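Local structure of phosphoglycerate kinase (Coxiella burnetii, 4NG4) at residues Val27-Asp32 with Leu52-Lys57; Asp105-Val110 with Ala137-Glu142. The protein catalyses the reversible transfer of a phosphoryl group between (2R)-3-phospho-glyceroyl phosphate and ADP, giving (2R)-3-phosphoglycerate and ATP in glycolysis. One frame throughout, in Å; residues are numbered along the deposited sequence.

Interaction 1: Val27-Asp32 with Leu52-Lys57; sequences VMIRED and LPTIQK
The flat carboxylate of E31 meets the helix through a single oxygen: OE2 approaches T54 CG2 at 3.2 Å, with T54 CB just behind. I55 CG1 lies to one side of the carboxylate plane but displaced past OE2, 4.4 Å from that oxygen. The two segments belong to the first β-α-β crossover of the Rossmann-like N-terminal domain of phosphoglycerate kinase, in which helix 46-60 carries the chain from strand 26-31 to the neighbouring parallel strand 64-69. Strand 27-31 and helix segment 52-57 run almost exactly antiparallel (174°), their axes 10.3 Å apart at closest approach, and I29 and E31 both send their CB toward the helix. Contact is made mostly through T54. Its methyl is placed anti to the backbone N (OG1 chi1 -68°) and thereby reaches the strand, touching I29 CG2 at 3.8 Å and I29 CD1 at 4.0 Å, the two side chains lying alongside with their directions opposed. The hydroxyl is engaged by D150, which hydrogen-bonds to OG1 through OD2. The same OD2 is close to E31 OE2, and two acidic groups this close, with E31 buried, would probably favour protonation of one of them. Past this pair the strand leads into D32, predicted to bind substrate, while R30 hydrogen-bonds to S161 and H70. E31 and T54 meet by packing of OE2 on the threonine methyl, T54 OG1 lying 3.9 Å from E31 OE2.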
ATOM      1  N   VAL A  27      24.247  10.866  -8.276  1.00 56.52           N
ATOM      2  CA  VAL A  27      23.037  10.642  -7.492  1.00 53.59           C
ATOM      3  C   VAL A  27      22.375   9.364  -7.931  1.00 49.46           C
ATOM      4  O   VAL A  27      22.043   9.194  -9.102  1.00 48.80           O
ATOM      5  CB  VAL A  27      22.029  11.802  -7.640  1.00 55.02           C
ATOM      6  CG1 VAL A  27      20.743  11.487  -6.886  1.00 51.42           C
ATOM      7  CG2 VAL A  27      22.644  13.111  -7.139  1.00 59.30           C
ATOM      8  N   MET A  28      22.166   8.484  -6.962  1.00 47.40           N
ATOM      9  CA  MET A  28      21.598   7.169  -7.195  1.00 43.80           C
ATOM     10  C   MET A  28      20.166   7.157  -6.649  1.00 41.71           C
ATOM     11  O   MET A  28      19.958   7.190  -5.433  1.00 41.89           O
ATOM     12  CB  MET A  28      22.476   6.131  -6.497  1.00 43.38           C
ATOM     13  CG  MET A  28      22.495   4.772  -7.157  1.00 41.84           C
ATOM     14  SD  MET A  28      23.701   3.681  -6.379  1.00 44.28           S
ATOM     15  CE  MET A  28      24.488   2.996  -7.839  1.00 43.83           C
ATOM     16  N   ILE A  29      19.190   7.145  -7.555  1.00 40.35           N
ATOM     17  CA  ILE A  29      17.775   7.171  -7.191  1.00 38.74           C
ATOM     18  C   ILE A  29      17.144   5.788  -7.352  1.00 35.40           C
ATOM     19  O   ILE A  29      17.027   5.288  -8.463  1.00 34.24           O
ATOM     20  CB  ILE A  29      16.990   8.166  -8.071  1.00 40.23           C
ATOM     21  CG1 ILE A  29      17.615   9.556  -8.001  1.00 43.52           C
ATOM     22  CG2 ILE A  29      15.531   8.241  -7.641  1.00 39.38           C
ATOM     23  CD1 ILE A  29      17.032  10.500  -9.025  1.00 44.82           C
ATOM     24  N   ARG A  30      16.723   5.190  -6.240  1.00 34.14           N
ATOM     25  CA  ARG A  30      15.990   3.928  -6.271  1.00 31.37           C
ATOM     26  C   ARG A  30      14.512   4.222  -6.497  1.00 31.32           C
ATOM     27  O   ARG A  30      13.840   4.843  -5.659  1.00 32.19           O
ATOM     28  CB  ARG A  30      16.181   3.153  -4.966  1.00 30.67           C
ATOM     29  CG  ARG A  30      15.433   1.794  -4.897  1.00 28.55           C
ATOM     30  CD  ARG A  30      16.087   0.735  -5.734  1.00 27.54           C
ATOM     31  NE  ARG A  30      15.599  -0.607  -5.425  1.00 25.40           N
ATOM     32  CZ  ARG A  30      14.483  -1.149  -5.913  1.00 24.06           C
ATOM     33  NH1 ARG A  30      13.697  -0.472  -6.734  1.00 24.99           N
ATOM     34  NH2 ARG A  30      14.139  -2.376  -5.547  1.00 22.96           N
ATOM     35  N   GLU A  31      14.006   3.743  -7.624  1.00 30.46           N
ATOM     36  CA  GLU A  31      12.613   3.931  -7.995  1.00 30.79           C
ATOM     37  C   GLU A  31      11.914   2.571  -8.179  1.00 28.61           C
ATOM     38  O   GLU A  31      12.563   1.526  -8.258  1.00 26.74           O
ATOM     39  CB  GLU A  31      12.533   4.740  -9.285  1.00 32.71           C
ATOM     40  CG  GLU A  31      13.171   6.126  -9.211  1.00 35.72           C
ATOM     41  CD  GLU A  31      12.271   7.174  -8.597  1.00 38.80           C
ATOM     42  OE1 GLU A  31      11.107   6.855  -8.296  1.00 37.85           O
ATOM     43  OE2 GLU A  31      12.735   8.332  -8.420  1.00 42.76           O
ATOM     44  N   ASP A  32      10.581   2.617  -8.207  1.00 29.11           N
ATOM     45  CA  ASP A  32       9.721   1.471  -8.489  1.00 27.92           C
ATOM     46  C   ASP A  32       9.206   1.678  -9.908  1.00 28.76           C
ATOM     47  O   ASP A  32       8.176   2.284 -10.131  1.00 30.88           O
ATOM     48  CB  ASP A  32       8.581   1.385  -7.464  1.00 28.37           C
ATOM     49  CG  ASP A  32       7.664   0.176  -7.678  1.00 29.64           C
ATOM     50  OD1 ASP A  32       7.892  -0.648  -8.593  1.00 29.58           O
ATOM     51  OD2 ASP A  32       6.681   0.034  -6.916  1.00 33.23           O
ATOM     52  N   LEU A  52       8.654  10.194 -12.608  1.00 47.78           N
ATOM     53  CA  LEU A  52       9.313  11.168 -13.477  1.00 50.96           C
ATOM     54  C   LEU A  52       9.834  12.418 -12.744  1.00 53.42           C
ATOM     55  O   LEU A  52      11.015  12.733 -12.837  1.00 54.18           O
ATOM     56  CB  LEU A  52       8.389  11.579 -14.619  1.00 54.37           C
ATOM     57  CG  LEU A  52       9.136  12.110 -15.830  1.00 57.15           C
ATOM     58  CD1 LEU A  52       9.799  10.939 -16.551  1.00 54.38           C
ATOM     59  CD2 LEU A  52       8.197  12.882 -16.748  1.00 61.12           C
ATOM     60  N   PRO A  53       8.974  13.121 -11.994  1.00 55.40           N
ATOM     61  CA  PRO A  53       9.403  14.401 -11.399  1.00 58.57           C
ATOM     62  C   PRO A  53      10.693  14.332 -10.572  1.00 56.79           C
ATOM     63  O   PRO A  53      11.497  15.264 -10.615  1.00 59.18           O
ATOM     64  CB  PRO A  53       8.215  14.791 -10.503  1.00 59.96           C
ATOM     65  CG  PRO A  53       7.052  14.010 -11.037  1.00 59.06           C
ATOM     66  CD  PRO A  53       7.627  12.735 -11.534  1.00 55.03           C
ATOM     67  N   THR A  54      10.866  13.243  -9.820  1.00 52.84           N
ATOM     68  CA  THR A  54      12.083  13.015  -9.033  1.00 51.40           C
ATOM     69  C   THR A  54      13.306  13.024  -9.940  1.00 51.94           C
ATOM     70  O   THR A  54      14.354  13.561  -9.579  1.00 53.55           O
ATOM     71  CB  THR A  54      12.043  11.660  -8.279  1.00 47.23           C
ATOM     72  OG1 THR A  54      11.046  11.703  -7.251  1.00 47.21           O
ATOM     73  CG2 THR A  54      13.401  11.339  -7.655  1.00 46.08           C
ATOM     74  N   ILE A  55      13.153  12.439 -11.123  1.00 51.08           N
ATOM     75  CA  ILE A  55      14.218  12.399 -12.113  1.00 51.87           C
ATOM     76  C   ILE A  55      14.359  13.761 -12.821  1.00 56.85           C
ATOM     77  O   ILE A  55      15.465  14.146 -13.217  1.00 58.73           O
ATOM     78  CB  ILE A  55      13.975  11.258 -13.130  1.00 49.64           C
ATOM     79  CG1 ILE A  55      13.873   9.904 -12.401  1.00 45.57           C
ATOM     80  CG2 ILE A  55      15.101  11.205 -14.149  1.00 50.46           C
ATOM     81  CD1 ILE A  55      13.353   8.767 -13.247  1.00 43.06           C
ATOM     82  N   GLN A  56      13.254  14.493 -12.967  1.00 59.25           N
ATOM     83  CA  GLN A  56      13.301  15.822 -13.581  1.00 64.53           C
ATOM     84  C   GLN A  56      13.980  16.848 -12.663  1.00 66.97           C
ATOM     85  O   GLN A  56      14.719  17.705 -13.130  1.00 70.52           O
ATOM     86  CB  GLN A  56      11.897  16.311 -13.953  1.00 67.05           C
ATOM     87  CG  GLN A  56      11.129  15.396 -14.903  1.00 65.78           C
ATOM     88  CD  GLN A  56       9.907  16.087 -15.513  1.00 69.98           C
ATOM     89  OE1 GLN A  56      10.026  16.837 -16.475  1.00 74.16           O
ATOM     90  NE2 GLN A  56       8.728  15.830 -14.949  1.00 68.86           N
ATOM     91  N   LYS A  57      13.723  16.750 -11.359  1.00 65.42           N
ATOM     92  CA  LYS A  57      14.300  17.674 -10.380  1.00 67.98           C
ATOM     93  C   LYS A  57      15.810  17.448 -10.220  1.00 67.49           C
ATOM     94  O   LYS A  57      16.563  18.403  -9.990  1.00 71.16           O
ATOM     95  CB  LYS A  57      13.583  17.546  -9.025  1.00 66.60           C
ATOM     96  CG  LYS A  57      13.942  18.641  -8.006  1.00 70.48           C
ATOM     97  CD  LYS A  57      12.853  18.847  -6.939  1.00 71.07           C
ATOM     98  CE  LYS A  57      12.632  17.597  -6.077  1.00 66.31           C
ATOM     99  NZ  LYS A  57      11.672  17.831  -4.967  1.00 66.18           N
TER

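Interaction 2: Asp105-Val110 with Ala137-Glu142; sequences DWLKGV and AKRMAE
W106 and M140 meet because their side chains are swung toward one another: W106 has CG between its backbone N and carbonyl carbon (chi1 61°), whereas M140 holds CG anti to its carbonyl carbon (chi1 -65°) and then runs out extended, carrying the thioether to the ring. The result is a Met-aromatic contact in the N-terminal domain, joining the loop between parallel strands 102-103 and 117-120 to helix 134-142. The methionine approaches at the edge of the indole. SD is 5.5 Å from the centroid of the six-membered ring and 88° off its normal, and the methyl CE, close to the ring plane, touches CH2 at 3.6 Å. One ring face is covered from within the loop by L107, whose CG rests 4.2 Å above the plane, over the centre of the six-membered ring. N126 touches W106, L107 and M140, and V165 of helix 160-168 also packs on M140; the indole NE1 has a weak hydrogen bond to E121 O. On the solvent side, at exposed R139, L107 crosses the bent arginine chain. Here the leucine methyl CD2 comes obliquely to the guanidinium group, 4.1 Å from R139 NE.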
ATOM      1  N   ASP A 105      26.705  -3.142 -17.140  1.00 44.91           N
ATOM      2  CA  ASP A 105      27.810  -3.505 -16.244  1.00 46.24           C
ATOM      3  C   ASP A 105      28.043  -2.376 -15.234  1.00 46.50           C
ATOM      4  O   ASP A 105      29.174  -1.945 -14.996  1.00 49.88           O
ATOM      5  CB  ASP A 105      29.090  -3.826 -17.048  1.00 50.36           C
ATOM      6  CG  ASP A 105      29.457  -2.729 -18.062  1.00 53.92           C
ATOM      7  OD1 ASP A 105      28.793  -1.669 -18.068  1.00 53.98           O
ATOM      8  OD2 ASP A 105      30.399  -2.932 -18.862  1.00 56.49           O
ATOM      9  N   TRP A 106      26.965  -1.905 -14.622  1.00 43.60           N
ATOM     10  CA  TRP A 106      27.027  -0.655 -13.854  1.00 44.40           C
ATOM     11  C   TRP A 106      27.803  -0.726 -12.533  1.00 45.48           C
ATOM     12  O   TRP A 106      28.183   0.316 -12.000  1.00 47.27           O
ATOM     13  CB  TRP A 106      25.620  -0.078 -13.620  1.00 41.58           C
ATOM     14  CG  TRP A 106      24.660  -0.955 -12.848  1.00 38.14           C
ATOM     15  CD1 TRP A 106      23.774  -1.859 -13.364  1.00 36.38           C
ATOM     16  CD2 TRP A 106      24.464  -0.972 -11.435  1.00 37.13           C
ATOM     17  NE1 TRP A 106      23.047  -2.444 -12.353  1.00 33.66           N
ATOM     18  CE2 TRP A 106      23.452  -1.915 -11.159  1.00 34.28           C
ATOM     19  CE3 TRP A 106      25.054  -0.289 -10.371  1.00 39.15           C
ATOM     20  CZ2 TRP A 106      23.029  -2.201  -9.860  1.00 33.18           C
ATOM     21  CZ3 TRP A 106      24.622  -0.562  -9.076  1.00 37.53           C
ATOM     22  CH2 TRP A 106      23.628  -1.513  -8.833  1.00 34.73           C
ATOM     23  N   LEU A 107      28.041  -1.935 -12.016  1.00 44.85           N
ATOM     24  CA  LEU A 107      28.671  -2.105 -10.698  1.00 45.94           C
ATOM     25  C   LEU A 107      30.128  -1.724 -10.685  1.00 50.30           C
ATOM     26  O   LEU A 107      30.634  -1.287  -9.649  1.00 52.09           O
ATOM     27  CB  LEU A 107      28.556  -3.543 -10.207  1.00 44.68           C
ATOM     28  CG  LEU A 107      27.148  -4.049  -9.935  1.00 40.92           C
ATOM     29  CD1 LEU A 107      26.622  -4.853 -11.137  1.00 40.62           C
ATOM     30  CD2 LEU A 107      27.180  -4.897  -8.678  1.00 41.00           C
ATOM     31  N   LYS A 108      30.795  -1.909 -11.828  1.00 52.45           N
ATOM     32  CA  LYS A 108      32.210  -1.540 -11.982  1.00 57.43           C
ATOM     33  C   LYS A 108      32.408  -0.043 -12.251  1.00 59.70           C
ATOM     34  O   LYS A 108      33.546   0.421 -12.358  1.00 64.22           O
ATOM     35  CB  LYS A 108      32.885  -2.362 -13.091  1.00 59.49           C
ATOM     36  CG  LYS A 108      33.596  -3.628 -12.605  1.00 60.97           C
ATOM     37  CD  LYS A 108      34.904  -3.888 -13.375  1.00 66.12           C
ATOM     38  CE  LYS A 108      36.036  -2.940 -12.951  1.00 70.93           C
ATOM     39  NZ  LYS A 108      37.290  -3.142 -13.747  1.00 75.58           N
ATOM     40  N   GLY A 109      31.310   0.705 -12.364  1.00 57.04           N
ATOM     41  CA  GLY A 109      31.373   2.169 -12.493  1.00 59.28           C
ATOM     42  C   GLY A 109      30.722   2.669 -13.764  1.00 58.67           C
ATOM     43  O   GLY A 109      30.567   1.908 -14.721  1.00 57.89           O
ATOM     44  N   VAL A 110      30.304   3.935 -13.758  1.00 59.33           N
ATOM     45  CA  VAL A 110      29.804   4.595 -14.967  1.00 60.05           C
ATOM     46  C   VAL A 110      30.078   6.090 -14.912  1.00 63.54           C
ATOM     47  O   VAL A 110      29.779   6.749 -13.922  1.00 62.96           O
ATOM     48  CB  VAL A 110      28.262   4.428 -15.201  1.00 55.95           C
ATOM     49  CG1 VAL A 110      27.948   4.657 -16.683  1.00 57.31           C
ATOM     50  CG2 VAL A 110      27.746   3.067 -14.739  1.00 51.92           C
ATOM     51  N   ALA A 137      26.300  -4.343  -1.199  1.00 42.66           N
ATOM     52  CA  ALA A 137      25.800  -3.043  -0.767  1.00 42.60           C
ATOM     53  C   ALA A 137      26.902  -2.009  -0.736  1.00 45.98           C
ATOM     54  O   ALA A 137      26.729  -0.910  -1.247  1.00 45.75           O
ATOM     55  CB  ALA A 137      25.150  -3.149   0.602  1.00 42.95           C
ATOM     56  N   LYS A 138      28.033  -2.357  -0.131  1.00 49.86           N
ATOM     57  CA  LYS A 138      29.188  -1.453  -0.077  1.00 53.94           C
ATOM     58  C   LYS A 138      29.605  -1.019  -1.487  1.00 53.62           C
ATOM     59  O   LYS A 138      29.973   0.128  -1.705  1.00 55.59           O
ATOM     60  CB  LYS A 138      30.357  -2.122   0.645  1.00 58.20           C
ATOM     61  CG  LYS A 138      30.181  -2.212   2.142  1.00 60.25           C
ATOM     62  CD  LYS A 138      31.186  -3.175   2.769  1.00 64.46           C
ATOM     63  CE  LYS A 138      31.167  -3.092   4.294  1.00 67.59           C
ATOM     64  NZ  LYS A 138      32.029  -4.127   4.943  1.00 71.75           N
ATOM     65  N   ARG A 139      29.510  -1.937  -2.439  1.00 51.61           N
ATOM     66  CA  ARG A 139      29.904  -1.674  -3.820  1.00 51.74           C
ATOM     67  C   ARG A 139      28.950  -0.681  -4.479  1.00 49.00           C
ATOM     68  O   ARG A 139      29.381   0.198  -5.218  1.00 50.46           O
ATOM     69  CB  ARG A 139      29.936  -2.987  -4.612  1.00 50.42           C
ATOM     70  CG  ARG A 139      30.939  -3.024  -5.761  1.00 53.35           C
ATOM     71  CD  ARG A 139      31.424  -4.462  -6.004  1.00 55.04           C
ATOM     72  NE  ARG A 139      30.312  -5.423  -6.106  1.00 51.58           N
ATOM     73  CZ  ARG A 139      30.436  -6.752  -6.046  1.00 51.43           C
ATOM     74  NH1 ARG A 139      31.631  -7.322  -5.890  1.00 56.13           N
ATOM     75  NH2 ARG A 139      29.357  -7.527  -6.147  1.00 47.51           N
ATOM     76  N   MET A 140      27.655  -0.845  -4.222  1.00 45.48           N
ATOM     77  CA  MET A 140      26.641   0.113  -4.672  1.00 43.39           C
ATOM     78  C   MET A 140      26.895   1.492  -4.064  1.00 46.10           C
ATOM     79  O   MET A 140      26.704   2.505  -4.728  1.00 46.49           O
ATOM     80  CB  MET A 140      25.228  -0.361  -4.291  1.00 39.74           C
ATOM     81  CG  MET A 140      24.750  -1.651  -4.982  1.00 36.98           C
ATOM     82  SD  MET A 140      22.967  -1.942  -4.806  1.00 31.51           S
ATOM     83  CE  MET A 140      22.714  -3.317  -5.883  1.00 31.00           C
ATOM     84  N   ALA A 141      27.327   1.516  -2.802  1.00 48.48           N
ATOM     85  CA  ALA A 141      27.596   2.763  -2.076  1.00 51.64           C
ATOM     86  C   ALA A 141      28.850   3.465  -2.585  1.00 55.73           C
ATOM     87  O   ALA A 141      28.968   4.690  -2.496  1.00 58.30           O
ATOM     88  CB  ALA A 141      27.729   2.487  -0.596  1.00 53.48           C
ATOM     89  N   GLU A 142      29.785   2.667  -3.096  1.00 56.99           N
ATOM     90  CA  GLU A 142      31.001   3.153  -3.754  1.00 60.90           C
ATOM     91  C   GLU A 142      30.656   4.018  -4.970  1.00 60.17           C
ATOM     92  O   GLU A 142      31.277   5.057  -5.195  1.00 63.83           O
ATOM     93  CB  GLU A 142      31.850   1.949  -4.204  1.00 61.80           C
ATOM     94  CG  GLU A 142      33.354   2.144  -4.169  1.00 67.85           C
ATOM     95  CD  GLU A 142      33.912   2.256  -2.757  1.00 72.24           C
ATOM     96  OE1 GLU A 142      33.145   2.098  -1.781  1.00 70.62           O
ATOM     97  OE2 GLU A 142      35.127   2.509  -2.621  1.00 77.61           O
TER

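Both segments of interaction 1 precede those of interaction 2 in the sequence, and their centres are 18 Å apart in the same N-terminal domain. Strand 26-31 relates them through its two faces: I29 and E31 face helix 46-60, whereas M28 turns to the other side of the parallel sheet and reaches interaction 2. There M28 SD packs against M140 O at 3.6 Å, and M28 CE against W106 CZ3 at 3.8 Å. Helix 134-142 leads into strand 146-149, which pairs directly with 26-31. The two contacts thus lie on opposite sides of one parallel sheet, in the half of the enzyme carrying the predicted substrate-binding residues, while ADP is bound in the other half.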